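Local structure of homoserine dehydrogenase (Thermoplasma acidophilum, 3ING) at residues 138-143 against 154-159; 83-88 against 315-320; 116-121 against 218-223. The protein probably catalyses the NADP-dependent interconversion of aspartate semialdehyde and homoserine on the route to threonine and methionine, and binds NADPH. All blocks are in the same frame, centred on the assembly; numbering follows the deposited sequence. Where two conformers were deposited one is given.

Contact 1 (138-143 against 154-159). With NA (sodium ion), chain B; EDO (1,2-ethanediol), chain G.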
loop_
_atom_site.group_PDB
_atom_site.type_symbol
_atom_site.label_atom_id
_atom_site.label_comp_id
_atom_site.label_asym_id
_atom_site.label_seq_id
_atom_site.Cartn_x
_atom_site.Cartn_y
_atom_site.Cartn_z
ATOM N N TYR A 138 -0.913 5.288 20.834
ATOM C CA TYR A 138 -0.465 4.508 19.681
ATOM C C TYR A 138 0.953 4.812 19.314
ATOM O O TYR A 138 1.450 5.890 19.625
ATOM C CB TYR A 138 -1.318 4.846 18.446
ATOM C CG TYR A 138 -2.779 4.544 18.635
ATOM C CD1 TYR A 138 -3.264 3.251 18.472
ATOM C CD2 TYR A 138 -3.669 5.520 19.020
ATOM C CE1 TYR A 138 -4.611 2.950 18.653
ATOM C CE2 TYR A 138 -5.021 5.221 19.216
ATOM C CZ TYR A 138 -5.478 3.939 19.020
ATOM O OH TYR A 138 -6.808 3.629 19.216
ATOM N N ILE A 139 1.587 3.844 18.633
ATOM C CA ILE A 139 2.872 4.031 18.038
ATOM C C ILE A 139 2.850 3.510 16.622
ATOM O O ILE A 139 2.329 2.411 16.354
ATOM C CB ILE A 139 4.009 3.337 18.872
ATOM C CG1 ILE A 139 5.364 3.599 18.215
ATOM C CG2 ILE A 139 3.716 1.809 19.120
ATOM C CD1 ILE A 139 6.590 3.404 19.157
ATOM N N ARG A 140 3.397 4.308 15.698
ATOM C CA ARG A 140 3.585 3.870 14.320
ATOM C C ARG A 140 5.071 3.911 13.977
ATOM O O ARG A 140 5.863 4.658 14.584
ATOM C CB ARG A 140 2.721 4.668 13.318
ATOM C CG ARG A 140 1.217 4.522 13.514
ATOM C CD ARG A 140 0.429 5.148 12.295
ATOM N NE ARG A 140 0.674 4.355 11.095
ATOM C CZ ARG A 140 -0.009 3.247 10.762
ATOM N NH1 ARG A 140 -0.991 2.818 11.507
ATOM N NH2 ARG A 140 0.304 2.564 9.660
ATOM N N TYR A 141 5.443 3.050 13.033
ATOM C CA TYR A 141 6.841 2.709 12.759
ATOM C C TYR A 141 7.132 2.329 11.310
ATOM O O TYR A 141 8.000 1.509 11.011
ATOM C CB TYR A 141 7.272 1.643 13.774
ATOM C CG TYR A 141 6.278 0.498 13.990
ATOM C CD1 TYR A 141 6.279 -0.609 13.152
ATOM C CD2 TYR A 141 5.367 0.517 15.034
ATOM C CE1 TYR A 141 5.387 -1.666 13.340
ATOM C CE2 TYR A 141 4.478 -0.549 15.234
ATOM C CZ TYR A 141 4.485 -1.626 14.371
ATOM O OH TYR A 141 3.604 -2.687 14.550
ATOM N N GLU A 142 6.444 2.996 10.390
ATOM C CA GLU A 142 6.673 2.749 8.981
ATOM C C GLU A 142 8.139 2.759 8.576
ATOM O O GLU A 142 8.607 1.871 7.878
ATOM C CB GLU A 142 5.958 3.789 8.131
ATOM C CG GLU A 142 5.983 3.432 6.634
ATOM C CD GLU A 142 5.221 2.143 6.377
ATOM O OE1 GLU A 142 4.027 2.110 6.700
ATOM O OE2 GLU A 142 5.837 1.172 5.898
ATOM N N ALA A 143 8.853 3.795 8.969
ATOM C CA ALA A 143 10.248 3.971 8.586
ATOM C C ALA A 143 11.224 2.963 9.175
ATOM O O ALA A 143 12.356 2.895 8.723
ATOM C CB ALA A 143 10.699 5.413 8.954
ATOM N N VAL A 154 0.581 -0.621 4.240
ATOM C CA VAL A 154 0.001 -1.631 3.310
ATOM C C VAL A 154 -0.653 -2.757 4.111
ATOM O O VAL A 154 -1.786 -3.202 3.839
ATOM C CB VAL A 154 1.081 -2.176 2.388
ATOM C CG1 VAL A 154 0.587 -3.388 1.562
ATOM C CG2 VAL A 154 1.623 -1.031 1.486
ATOM N N LEU A 155 0.084 -3.229 5.101
ATOM C CA LEU A 155 -0.410 -4.306 5.969
ATOM C C LEU A 155 -1.605 -3.820 6.767
ATOM O O LEU A 155 -2.550 -4.587 6.964
ATOM C CB LEU A 155 0.695 -4.824 6.893
ATOM C CG LEU A 155 1.888 -5.575 6.298
ATOM C CD1 LEU A 155 2.889 -5.861 7.346
ATOM C CD2 LEU A 155 1.451 -6.855 5.647
ATOM N N ASP A 156 -1.610 -2.548 7.190
ATOM C CA ASP A 156 -2.731 -2.009 7.976
ATOM C C ASP A 156 -3.980 -1.665 7.154
ATOM O O ASP A 156 -5.082 -1.784 7.637
ATOM C CB ASP A 156 -2.332 -0.714 8.718
ATOM C CG ASP A 156 -1.400 -0.955 9.904
ATOM O OD1 ASP A 156 -1.302 -2.106 10.332
ATOM O OD2 ASP A 156 -0.779 0.021 10.403
ATOM N N TYR A 157 -3.818 -1.154 5.940
ATOM C CA TYR A 157 -4.979 -0.627 5.221
ATOM C C TYR A 157 -5.268 -1.171 3.833
ATOM O O TYR A 157 -6.273 -0.771 3.236
ATOM C CB TYR A 157 -4.826 0.906 5.105
ATOM C CG TYR A 157 -4.645 1.564 6.441
ATOM C CD1 TYR A 157 -5.708 1.646 7.341
ATOM C CD2 TYR A 157 -3.410 2.041 6.848
ATOM C CE1 TYR A 157 -5.534 2.200 8.577
ATOM C CE2 TYR A 157 -3.238 2.588 8.083
ATOM C CZ TYR A 157 -4.308 2.692 8.932
ATOM O OH TYR A 157 -4.163 3.257 10.192
ATOM N N SER A 158 -4.398 -2.032 3.302
ATOM C CA SER A 158 -4.565 -2.559 1.944
ATOM C C SER A 158 -4.938 -4.040 1.873
ATOM O O SER A 158 -5.490 -4.469 0.871
ATOM C CB SER A 158 -3.293 -2.353 1.129
ATOM O OG SER A 158 -3.053 -0.981 0.830
ATOM N N ILE A 159 -4.651 -4.819 2.912
ATOM C CA ILE A 159 -4.973 -6.266 2.919
ATOM C C ILE A 159 -5.688 -6.710 4.202
ATOM O O ILE A 159 -5.434 -7.769 4.767
ATOM C CB ILE A 159 -3.703 -7.113 2.682
ATOM C CG1 ILE A 159 -2.654 -6.850 3.789
ATOM C CG2 ILE A 159 -3.114 -6.791 1.370
ATOM C CD1 ILE A 159 -1.471 -7.809 3.750
HETATM NA NA NA B . 8.621 1.111 5.332
HETATM C C1 EDO G . 0.868 0.130 13.442
HETATM O O1 EDO G . 1.201 -0.203 12.096
HETATM C C2 EDO G . -0.065 -0.935 14.037
HETATM O O2 EDO G . -0.944 -1.581 13.078
#

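Contact 2 (83-88 against 315-320)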
loop_
_atom_site.group_PDB
_atom_site.type_symbol
_atom_site.label_atom_id
_atom_site.label_comp_id
_atom_site.label_asym_id
_atom_site.label_seq_id
_atom_site.Cartn_x
_atom_site.Cartn_y
_atom_site.Cartn_z
ATOM N N ALA A 83 1.799 18.955 22.896
ATOM C CA ALA A 83 1.990 18.322 21.595
ATOM C C ALA A 83 1.095 17.085 21.529
ATOM O O ALA A 83 0.690 16.543 22.550
ATOM C CB ALA A 83 3.441 17.921 21.397
ATOM N N ASP A 84 0.819 16.636 20.321
ATOM C CA ASP A 84 0.021 15.434 20.106
ATOM C C ASP A 84 0.885 14.189 19.855
ATOM O O ASP A 84 0.430 13.063 20.055
ATOM C CB ASP A 84 -0.796 15.694 18.878
ATOM C CG ASP A 84 -1.632 16.970 19.026
ATOM O OD1 ASP A 84 -2.459 16.978 19.958
ATOM O OD2 ASP A 84 -1.432 17.942 18.268
ATOM N N LEU A 85 2.118 14.410 19.413
ATOM C CA LEU A 85 2.933 13.333 18.885
ATOM C C LEU A 85 4.419 13.592 19.034
ATOM O O LEU A 85 4.884 14.719 18.826
ATOM C CB LEU A 85 2.531 13.231 17.410
ATOM C CG LEU A 85 2.925 12.197 16.384
ATOM C CD1 LEU A 85 1.785 12.071 15.323
ATOM C CD2 LEU A 85 4.212 12.620 15.751
ATOM N N LEU A 86 5.163 12.554 19.429
ATOM C CA LEU A 86 6.618 12.589 19.469
ATOM C C LEU A 86 7.150 11.781 18.293
ATOM O O LEU A 86 6.644 10.692 18.007
ATOM C CB LEU A 86 7.176 11.994 20.767
ATOM C CG LEU A 86 8.705 11.771 20.731
ATOM C CD1 LEU A 86 9.491 13.012 21.207
ATOM C CD2 LEU A 86 9.066 10.547 21.532
ATOM N N VAL A 87 8.145 12.331 17.600
ATOM C CA VAL A 87 8.771 11.668 16.475
ATOM C C VAL A 87 10.230 11.365 16.846
ATOM O O VAL A 87 10.994 12.256 17.235
ATOM C CB VAL A 87 8.719 12.539 15.221
ATOM C CG1 VAL A 87 9.353 11.767 14.014
ATOM C CG2 VAL A 87 7.287 13.007 14.943
ATOM N N ASP A 88 10.589 10.087 16.766
ATOM C CA ASP A 88 11.938 9.618 17.086
ATOM C C ASP A 88 12.746 9.336 15.841
ATOM O O ASP A 88 12.511 8.345 15.165
ATOM C CB ASP A 88 11.861 8.344 17.921
ATOM C CG ASP A 88 13.219 7.838 18.365
ATOM O OD1 ASP A 88 14.198 8.556 18.147
ATOM O OD2 ASP A 88 13.299 6.718 18.961
ATOM N N ASN A 315 4.053 10.368 6.590
ATOM C CA ASN A 315 2.820 9.603 6.347
ATOM C C ASN A 315 2.263 9.093 7.671
ATOM O O ASN A 315 1.067 9.209 7.933
ATOM C CB ASN A 315 3.040 8.434 5.392
ATOM C CG ASN A 315 1.742 7.820 4.961
ATOM O OD1 ASN A 315 1.340 6.729 5.433
ATOM N ND2 ASN A 315 1.015 8.557 4.139
ATOM N N ASP A 316 3.139 8.565 8.537
ATOM C CA ASP A 316 2.714 8.105 9.858
ATOM C C ASP A 316 2.099 9.247 10.670
ATOM O O ASP A 316 1.077 9.049 11.345
ATOM C CB ASP A 316 3.850 7.461 10.648
ATOM C CG ASP A 316 4.064 5.975 10.322
ATOM O OD1 ASP A 316 3.165 5.313 9.736
ATOM O OD2 ASP A 316 5.131 5.462 10.743
ATOM N N ILE A 317 2.724 10.425 10.635
ATOM C CA ILE A 317 2.172 11.610 11.339
ATOM C C ILE A 317 0.739 11.933 10.860
ATOM O O ILE A 317 -0.182 12.205 11.664
ATOM C CB ILE A 317 3.092 12.853 11.155
ATOM C CG1 ILE A 317 4.454 12.629 11.844
ATOM C CG2 ILE A 317 2.392 14.136 11.684
ATOM C CD1 ILE A 317 5.485 13.787 11.634
ATOM N N LEU A 318 0.549 11.863 9.544
ATOM C CA LEU A 318 -0.740 12.190 8.950
ATOM C C LEU A 318 -1.755 11.092 9.247
ATOM O O LEU A 318 -2.922 11.387 9.552
ATOM C CB LEU A 318 -0.574 12.430 7.448
ATOM C CG LEU A 318 0.265 13.667 7.148
ATOM C CD1 LEU A 318 0.484 13.858 5.638
ATOM C CD2 LEU A 318 -0.407 14.916 7.764
ATOM N N LEU A 319 -1.326 9.835 9.250
ATOM C CA LEU A 319 -2.263 8.755 9.640
ATOM C C LEU A 319 -2.729 8.952 11.083
ATOM O O LEU A 319 -3.908 8.765 11.388
ATOM C CB LEU A 319 -1.640 7.368 9.471
ATOM C CG LEU A 319 -1.454 6.849 8.025
ATOM C CD1 LEU A 319 -0.589 5.579 7.971
ATOM C CD2 LEU A 319 -2.875 6.597 7.456
ATOM N N LEU A 320 -1.819 9.352 11.966
ATOM C CA LEU A 320 -2.194 9.549 13.366
ATOM C C LEU A 320 -3.028 10.809 13.592
ATOM O O LEU A 320 -3.746 10.904 14.574
ATOM C CB LEU A 320 -0.976 9.537 14.267
ATOM C CG LEU A 320 -0.434 8.155 14.582
ATOM C CD1 LEU A 320 0.975 8.229 15.210
ATOM C CD2 LEU A 320 -1.374 7.440 15.532
#

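Contact 3 (116-121 against 218-223). With NDP (NADPH dihydro-nicotinamide-adenine-dinucleotide phosphate), chain C.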
loop_
_atom_site.group_PDB
_atom_site.type_symbol
_atom_site.label_atom_id
_atom_site.label_comp_id
_atom_site.label_asym_id
_atom_site.label_seq_id
_atom_site.Cartn_x
_atom_site.Cartn_y
_atom_site.Cartn_z
ATOM N N ALA A 116 11.220 6.195 13.474
ATOM C CA ALA A 116 12.138 5.621 12.460
ATOM C C ALA A 116 13.216 4.757 13.114
ATOM O O ALA A 116 13.898 3.981 12.443
ATOM C CB ALA A 116 12.852 6.788 11.659
ATOM N N ASN A 117 13.382 4.925 14.413
ATOM C CA ASN A 117 14.399 4.214 15.178
ATOM C C ASN A 117 13.892 2.792 15.471
ATOM O O ASN A 117 12.784 2.622 15.946
ATOM C CB ASN A 117 14.722 5.043 16.434
ATOM C CG ASN A 117 15.642 4.320 17.436
ATOM O OD1 ASN A 117 15.549 3.134 17.587
ATOM N ND2 ASN A 117 16.479 5.065 18.136
ATOM N N LYS A 118 14.716 1.784 15.150
ATOM C CA LYS A 118 14.351 0.372 15.242
ATOM C C LYS A 118 14.697 -0.285 16.559
ATOM O O LYS A 118 14.214 -1.390 16.838
ATOM C CB LYS A 118 15.084 -0.392 14.137
ATOM C CG LYS A 118 14.790 0.236 12.792
ATOM C CD LYS A 118 15.821 -0.074 11.735
ATOM C CE LYS A 118 15.818 1.046 10.671
ATOM N NZ LYS A 118 16.897 0.866 9.660
ATOM N N SER A 119 15.546 0.353 17.361
ATOM C CA SER A 119 16.119 -0.346 18.537
ATOM C C SER A 119 15.145 -0.543 19.698
ATOM O O SER A 119 15.154 -1.571 20.375
ATOM C CB SER A 119 17.329 0.420 19.036
ATOM O OG SER A 119 17.973 -0.283 20.084
ATOM N N GLY A 120 14.322 0.460 19.963
ATOM C CA GLY A 120 13.313 0.331 21.019
ATOM C C GLY A 120 12.391 -0.828 20.738
ATOM O O GLY A 120 12.257 -1.704 21.537
ATOM N N LEU A 121 11.794 -0.854 19.543
ATOM C CA LEU A 121 10.867 -1.913 19.183
ATOM C C LEU A 121 11.534 -3.261 19.042
ATOM O O LEU A 121 10.920 -4.277 19.306
ATOM C CB LEU A 121 10.150 -1.548 17.874
ATOM C CG LEU A 121 9.224 -0.328 17.948
ATOM C CD1 LEU A 121 8.712 0.073 16.568
ATOM C CD2 LEU A 121 8.066 -0.581 18.950
ATOM N N SER A 218 13.662 -7.562 11.485
ATOM C CA SER A 218 12.987 -8.833 11.470
ATOM C C SER A 218 12.125 -9.045 12.705
ATOM O O SER A 218 11.107 -9.748 12.626
ATOM C CB SER A 218 13.982 -10.011 11.312
ATOM O OG SER A 218 14.737 -10.304 12.495
ATOM N N VAL A 219 12.549 -8.459 13.836
ATOM C CA VAL A 219 11.790 -8.525 15.108
ATOM C C VAL A 219 10.501 -7.743 14.947
ATOM O O VAL A 219 9.439 -8.201 15.313
ATOM C CB VAL A 219 12.566 -7.942 16.291
ATOM C CG1 VAL A 219 11.687 -7.846 17.533
ATOM C CG2 VAL A 219 13.821 -8.766 16.563
ATOM N N ILE A 220 10.623 -6.538 14.436
ATOM C CA ILE A 220 9.473 -5.666 14.244
ATOM C C ILE A 220 8.478 -6.345 13.303
ATOM O O ILE A 220 7.272 -6.368 13.572
ATOM C CB ILE A 220 9.911 -4.271 13.722
ATOM C CG1 ILE A 220 10.821 -3.615 14.750
ATOM C CG2 ILE A 220 8.650 -3.367 13.354
ATOM C CD1 ILE A 220 11.518 -2.368 14.259
ATOM N N LEU A 221 8.993 -6.943 12.229
ATOM C CA LEU A 221 8.139 -7.643 11.250
ATOM C C LEU A 221 7.410 -8.837 11.854
ATOM O O LEU A 221 6.196 -8.949 11.718
ATOM C CB LEU A 221 8.954 -8.109 10.026
ATOM C CG LEU A 221 9.398 -7.074 9.007
ATOM C CD1 LEU A 221 10.516 -7.668 8.128
ATOM C CD2 LEU A 221 8.218 -6.583 8.175
ATOM N N VAL A 222 8.142 -9.740 12.488
ATOM C CA VAL A 222 7.519 -10.939 13.061
ATOM C C VAL A 222 6.519 -10.536 14.147
ATOM O O VAL A 222 5.414 -11.059 14.189
ATOM C CB VAL A 222 8.553 -11.991 13.556
ATOM C CG1 VAL A 222 9.260 -11.548 14.893
ATOM C CG2 VAL A 222 7.869 -13.405 13.698
ATOM N N ASN A 223 6.867 -9.571 15.007
ATOM C CA ASN A 223 5.928 -9.131 16.078
ATOM C C ASN A 223 4.690 -8.437 15.496
ATOM O O ASN A 223 3.572 -8.666 15.928
ATOM C CB ASN A 223 6.617 -8.206 17.097
ATOM C CG ASN A 223 7.689 -8.899 17.895
ATOM O OD1 ASN A 223 7.775 -10.132 17.917
ATOM N ND2 ASN A 223 8.461 -8.107 18.641
HETATM P PA NDP C . 21.857 10.535 11.975
HETATM O O1A NDP C . 22.136 11.194 10.685
HETATM O O2A NDP C . 23.032 10.057 12.743
HETATM O O5B NDP C . 21.032 11.524 12.941
HETATM C C5B NDP C . 20.701 11.260 14.289
HETATM C C4B NDP C . 20.147 12.513 14.950
HETATM O O4B NDP C . 19.901 12.308 16.317
HETATM C C3B NDP C . 21.156 13.669 14.926
HETATM O O3B NDP C . 20.492 14.922 14.980
HETATM C C2B NDP C . 21.935 13.452 16.179
HETATM O O2B NDP C . 22.569 14.599 16.673
HETATM C C1B NDP C . 20.808 13.077 17.104
HETATM N N9A NDP C . 21.198 12.292 18.269
HETATM C C8A NDP C . 22.205 11.383 18.442
HETATM N N7A NDP C . 22.095 10.879 19.711
HETATM C C5A NDP C . 21.043 11.458 20.308
HETATM C C6A NDP C . 20.539 11.300 21.582
HETATM N N6A NDP C . 20.900 10.257 22.325
HETATM N N1A NDP C . 19.446 12.034 21.874
HETATM C C2A NDP C . 18.876 12.939 21.002
HETATM N N3A NDP C . 19.363 13.107 19.719
HETATM C C4A NDP C . 20.452 12.340 19.418
HETATM O O3 NDP C . 20.841 9.310 11.751
HETATM P PN NDP C . 19.806 9.139 10.533
HETATM O O1N NDP C . 20.539 8.623 9.337
HETATM O O2N NDP C . 19.025 10.411 10.443
HETATM O O5D NDP C . 18.843 7.936 11.046
HETATM C C5D NDP C . 17.975 8.278 12.127
HETATM C C4D NDP C . 17.159 7.049 12.514
HETATM O O4D NDP C . 16.405 6.664 11.386
HETATM C C3D NDP C . 17.989 5.848 12.880
HETATM O O3D NDP C . 17.509 5.168 14.045
HETATM C C2D NDP C . 17.943 4.972 11.643
HETATM O O2D NDP C . 18.111 3.610 11.930
HETATM C C1D NDP C . 16.561 5.280 11.116
HETATM N N1N NDP C . 16.392 4.981 9.705
HETATM C C2N NDP C . 17.224 5.567 8.787
HETATM C C3N NDP C . 17.235 5.188 7.452
HETATM C C7N NDP C . 18.055 5.965 6.494
HETATM O O7N NDP C . 17.531 6.112 5.229
HETATM N N7N NDP C . 19.165 6.595 6.855
HETATM C C4N NDP C . 16.096 4.361 6.866
HETATM C C5N NDP C . 15.220 3.803 7.953
HETATM C C6N NDP C . 15.386 4.141 9.294
HETATM P P2B NDP C . 23.562 15.505 15.799
HETATM O O1X NDP C . 24.100 16.410 16.874
HETATM O O2X NDP C . 22.857 16.158 14.574
HETATM O O3X NDP C . 24.594 14.538 15.311
#

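Contact 1 (138-143 against 154-159)
Arg140 and Asp156 approach from opposite directions, with OD2 of Asp156 near the guanidinium edge, and this single carboxylate oxygen takes both terminal nitrogens. NH2 of Arg140 lies 2.9 Å from OD2 of Asp156 in a salt bridge, while the bond from NH1 to the same oxygen, at 3.0 Å, is weak, with an N-H...O angle of 131°. NH2 meets OD2 on its anti side, somewhat out of the carboxylate plane. The two flat groups are turned 76° apart, far from the coplanar setting of a two-oxygen bidentate pair. A 1,2-ethanediol, probably from the crystallisation liquor, adds hydrogen bonds to both carboxylate oxygens; its O1 is 2.6 Å from OD2 of Asp156 and lies over one guanidinium face. The ring of Tyr157 passes obliquely, its OH 3.5 Å from NH1 of Arg140 but poorly angled for a hydrogen bond.

These groups join strand 139-140, outermost within this chain in the Rossmann-type sheet, to helix 152-157. A bend at chi3 (67°) turns the guanidinium of Arg140 off the line of its aliphatic chain; in the second shell Asp316 holds NE by a salt bridge. Glu142 binds the sodium ion through its backbone O and OE2, at 2.7 and 2.8 Å from the metal; the carbonyls of Val145, Ala146 and Val149 complete the site. Tyr157 also meets the ring of Tyr157 of the second subunit.

Contact 2 (83-88 against 315-320)
Leu85 reaches from strand 85-88 toward segment 315-320 of helix 306-321 with both arms of its isobutyl fork. CD2 of Leu85 rests 3.9 Å from CG1 of Ile317, and CD1 of Leu85 lies at the same 3.9 Å from CB of Leu320 and from CD1 of Leu320. The fork thus touches helix residues three positions apart, nearly one turn. With CG trans to the backbone N (chi1 -173°), the branch point stands out from the strand, and the second torsion then turns the two methyls to different partners. The leucine runs obliquely to both helix side chains.

Val87, two residues on and therefore on the same face of the strand, touches only Ile317 of the helix segment. Its CG2 comes within 3.8 Å of CD1 of Ile317, the two side chains crossing at about a right angle. Ile317 spans both strand residues because its long branch is extended: chi2 of 176° sets CD1 anti to CA, leaving CG1 beside Leu85 while the terminal methyl extends to Val87. Leu320 contributes the base of its side chain as well as one methyl.

No hydrogen bond joins the segments, and all four touching residues are buried, so apolar packing alone makes the contact. The nearest CA atoms are those of Leu85 and Ile317, 7.8 Å apart. The short axes approach to 10.5 Å and run at 163°, so the helix lies nearly antiparallel on the strand, as in alpha/beta packing. Strand 85-88 sits between strands 4-10 and 112-115 in the Rossmann-type sheet; Leu85 also packs on Ile5 and Val114, and Val87 on Leu9. Leu86 and Asp88 turn to the other face, where helix 97-108 lies, while the far side of helix 306-321 meets Tyr157 and Leu160 of the second subunit.

Contact 3 (116-121 against 218-223)
Apolar packing carries the meeting of Leu121 and Ile220, where CB of Leu121 lies 3.8 Å from CG1 of Ile220. Methyl-to-carbonyl contacts flank this pair. With chi1 at -61° and chi2 at 169°, the longer branch of Ile220 is extended, and its CD1 comes within 3.9 Å of the carbonyl O of Lys118. Val219 adds a looser touch, its CG1 4.1 Å from O of Leu121.

A capping bond lies within 116-121: OD1 of Asn117 accepts from N of Ser119 at 2.8 Å, the donor lying nearly in line with C=O. Outside the segment, ND2 of Asn117 is hydrogen-bonded to Glu99 and Thr90. The turn follows strand 112-115 of the Rossmann-type domain, and helix 212-226, which also carries Lys217, the predicted proton donor, abuts it.

Cofactor contacts lie on a different side of the turn. The carbonyl O of Ala116 is 3.2 Å from C1D of NADPH, and CE of Lys118 is 3.4 Å from C6N of the nicotinamide ring. The extended chain of Lys118 leads away from Ile220, and NZ forms a salt bridge with Asp213.

Contacts 2 and 3 are buried and apolar across their interfaces, whereas contact 1 lies at the surface and is carried by a salt bridge. Contacts 1 and 2 reach the same Rossmann-type sheet, at strand 139-140, outermost within this chain, and at the interior strand 85-88, and both touch the second subunit; no other protein chain touches contact 3, which borders NADPH. Asp316 of segment 315-320 joins the first two, its OD2 2.8 Å from N of Glu142 in a probable hydrogen bond. Contacts 1 and 3 pack through Tyr141, whose CB is 3.5 Å from CD1 of Leu121. A probable backbone hydrogen bond from N of Ala116 to O of Asp88, at 3.0 Å, links contacts 2 and 3.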